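Local coordinates for protein putative sugar kinase PH1459 (Pyrococcus horikoshii, PDB 3GBU) that binds ATP and probably phosphorylates a sugar, possibly fructose, as a PfkB-type carbohydrate kinase, at residues Ser155-Asp160 against Lys184-Val189. The protein carries 1 engineered substitution. Sequence-based numbering, arbitrary orientation.
Sequences SLIAFD and KLADIV
Two successive backbone amides grip Ile157 O. Ile188 N donates to Ile157 O at 2.8 Å, nearly in line with the carbonyl (C=O...donor angle 164°). Asp187 N reaches the same Ile157 O, also at 2.8 Å, by a bent bond with an N-H...O angle of 131°. Asp187 also returns a bond to the same residue: its OD2 accepts from Ile157 N at 2.8 Å through the anti lone pair. With CG turned beside its own backbone N (chi1 -63°), the carboxylate lies beside strand 156-160 and stands in for Ala186 O, the carbonyl that a regular parallel pairing would offer to Ile157 N. A water donates to both Asp187 OD2 and Ser155 O, and Lys152 adds a weak, long ion pair, donors that probably favour the ionised carboxylate. CD2 of Leu156 packs against the carboxylate carbon, CG of Asp187, 3.9 Å away, the two side chains crossing at about a right angle.

Regular parallel bonding follows as Phe159 N donates to Ile188 O at 2.7 Å. Side chains alternate accordingly. CB of Ala158 meets CB of Ile188 at 4.0 Å on the face covered by helix 245-259; on the other, CB of Ala186 touches CB of Phe159 at 3.8 Å, while the phenylalanine ring leads away to Phe130. Helix 140-151 covers Ile157 and Leu185 there. Past the paired residues, Asp160 forms a salt bridge with the ATP-binding Lys190. The parallel register and the helix 172-185 that links the two strands make this a beta-alpha-beta unit in the central sheet of the ribokinase-like fold.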
loop_
_atom_site.group_PDB
_atom_site.type_symbol
_atom_site.label_atom_id
_atom_site.label_comp_id
_atom_site.label_asym_id
_atom_site.label_seq_id
_atom_site.Cartn_x
_atom_site.Cartn_y
_atom_site.Cartn_z
ATOM N N SER A 155 -25.683 15.942 19.598
ATOM C CA SER A 155 -24.789 14.948 20.166
ATOM C C SER A 155 -23.551 15.695 20.627
ATOM O O SER A 155 -23.204 16.726 20.055
ATOM C CB SER A 155 -24.370 13.921 19.106
ATOM O OG SER A 155 -25.450 13.119 18.682
ATOM N N LEU A 156 -22.894 15.196 21.665
ATOM C CA LEU A 156 -21.670 15.840 22.113
ATOM C C LEU A 156 -20.635 15.524 21.038
ATOM O O LEU A 156 -20.610 14.415 20.493
ATOM C CB LEU A 156 -21.221 15.284 23.464
ATOM C CG LEU A 156 -22.136 15.644 24.638
ATOM C CD1 LEU A 156 -21.636 14.980 25.911
ATOM C CD2 LEU A 156 -22.187 17.167 24.802
ATOM N N ILE A 157 -19.795 16.502 20.723
ATOM C CA ILE A 157 -18.780 16.319 19.704
ATOM C C ILE A 157 -17.400 16.196 20.343
ATOM O O ILE A 157 -17.011 17.043 21.144
ATOM C CB ILE A 157 -18.782 17.509 18.725
ATOM C CG1 ILE A 157 -20.189 17.700 18.140
ATOM C CG2 ILE A 157 -17.730 17.292 17.644
ATOM C CD1 ILE A 157 -20.730 16.500 17.390
ATOM N N ALA A 158 -16.665 15.143 19.992
ATOM C CA ALA A 158 -15.326 14.937 20.547
ATOM C C ALA A 158 -14.292 14.976 19.425
ATOM O O ALA A 158 -14.466 14.333 18.388
ATOM C CB ALA A 158 -15.254 13.595 21.287
ATOM N N PHE A 159 -13.216 15.722 19.646
ATOM C CA PHE A 159 -12.167 15.859 18.651
ATOM C C PHE A 159 -10.765 15.663 19.213
ATOM O O PHE A 159 -10.363 16.354 20.142
ATOM C CB PHE A 159 -12.262 17.249 17.998
ATOM C CG PHE A 159 -11.294 17.460 16.862
ATOM C CD1 PHE A 159 -11.380 16.687 15.703
ATOM C CD2 PHE A 159 -10.294 18.428 16.952
ATOM C CE1 PHE A 159 -10.489 16.873 14.650
ATOM C CE2 PHE A 159 -9.400 18.623 15.911
ATOM C CZ PHE A 159 -9.494 17.843 14.752
ATOM N N ASP A 160 -10.030 14.705 18.654
ATOM C CA ASP A 160 -8.648 14.454 19.055
ATOM C C ASP A 160 -7.791 15.151 17.990
ATOM O O ASP A 160 -7.723 14.696 16.850
ATOM C CB ASP A 160 -8.336 12.951 19.050
ATOM C CG ASP A 160 -6.911 12.645 19.520
ATOM O OD1 ASP A 160 -6.026 13.510 19.376
ATOM O OD2 ASP A 160 -6.665 11.534 20.024
ATOM N N LYS A 184 -13.602 24.480 17.362
ATOM C CA LYS A 184 -14.734 25.316 17.730
ATOM C C LYS A 184 -16.045 24.559 17.625
ATOM O O LYS A 184 -17.044 24.953 18.215
ATOM C CB LYS A 184 -14.777 26.572 16.859
ATOM C CG LYS A 184 -13.603 27.517 17.103
ATOM C CD LYS A 184 -13.746 28.803 16.289
ATOM C CE LYS A 184 -12.574 29.750 16.519
ATOM N NZ LYS A 184 -12.725 31.007 15.738
ATOM N N LEU A 185 -16.042 23.468 16.872
ATOM C CA LEU A 185 -17.241 22.651 16.724
ATOM C C LEU A 185 -17.357 21.596 17.832
ATOM O O LEU A 185 -18.428 21.028 18.052
ATOM C CB LEU A 185 -17.224 21.932 15.372
ATOM C CG LEU A 185 -17.763 22.653 14.133
ATOM C CD1 LEU A 185 -17.719 21.702 12.957
ATOM C CD2 LEU A 185 -19.194 23.117 14.376
ATOM N N ALA A 186 -16.260 21.350 18.541
ATOM C CA ALA A 186 -16.242 20.314 19.568
ATOM C C ALA A 186 -16.525 20.688 21.010
ATOM O O ALA A 186 -16.081 21.718 21.524
ATOM C CB ALA A 186 -14.911 19.567 19.503
ATOM N N ASP A 187 -17.269 19.812 21.668
ATOM C CA ASP A 187 -17.575 19.986 23.074
ATOM C C ASP A 187 -16.375 19.422 23.837
ATOM O O ASP A 187 -15.977 19.939 24.880
ATOM C CB ASP A 187 -18.823 19.182 23.425
ATOM C CG ASP A 187 -20.051 19.666 22.685
ATOM O OD1 ASP A 187 -20.586 20.721 23.079
ATOM O OD2 ASP A 187 -20.473 18.999 21.714
ATOM N N ILE A 188 -15.787 18.367 23.280
ATOM C CA ILE A 188 -14.657 17.690 23.904
ATOM C C ILE A 188 -13.417 17.665 23.011
ATOM O O ILE A 188 -13.453 17.136 21.904
ATOM C CB ILE A 188 -15.055 16.249 24.254
ATOM C CG1 ILE A 188 -16.264 16.281 25.194
ATOM C CG2 ILE A 188 -13.871 15.505 24.858
ATOM C CD1 ILE A 188 -17.140 15.058 25.103
ATOM N N VAL A 189 -12.320 18.239 23.497
ATOM C CA VAL A 189 -11.085 18.274 22.727
ATOM C C VAL A 189 -9.929 17.579 23.450
ATOM O O VAL A 189 -9.735 17.766 24.649
ATOM C CB VAL A 189 -10.651 19.738 22.413
ATOM C CG1 VAL A 189 -9.332 19.738 21.635
ATOM C CG2 VAL A 189 -11.746 20.451 21.618
HETATM O O HOH W 1 -23.055 19.322 20.331
#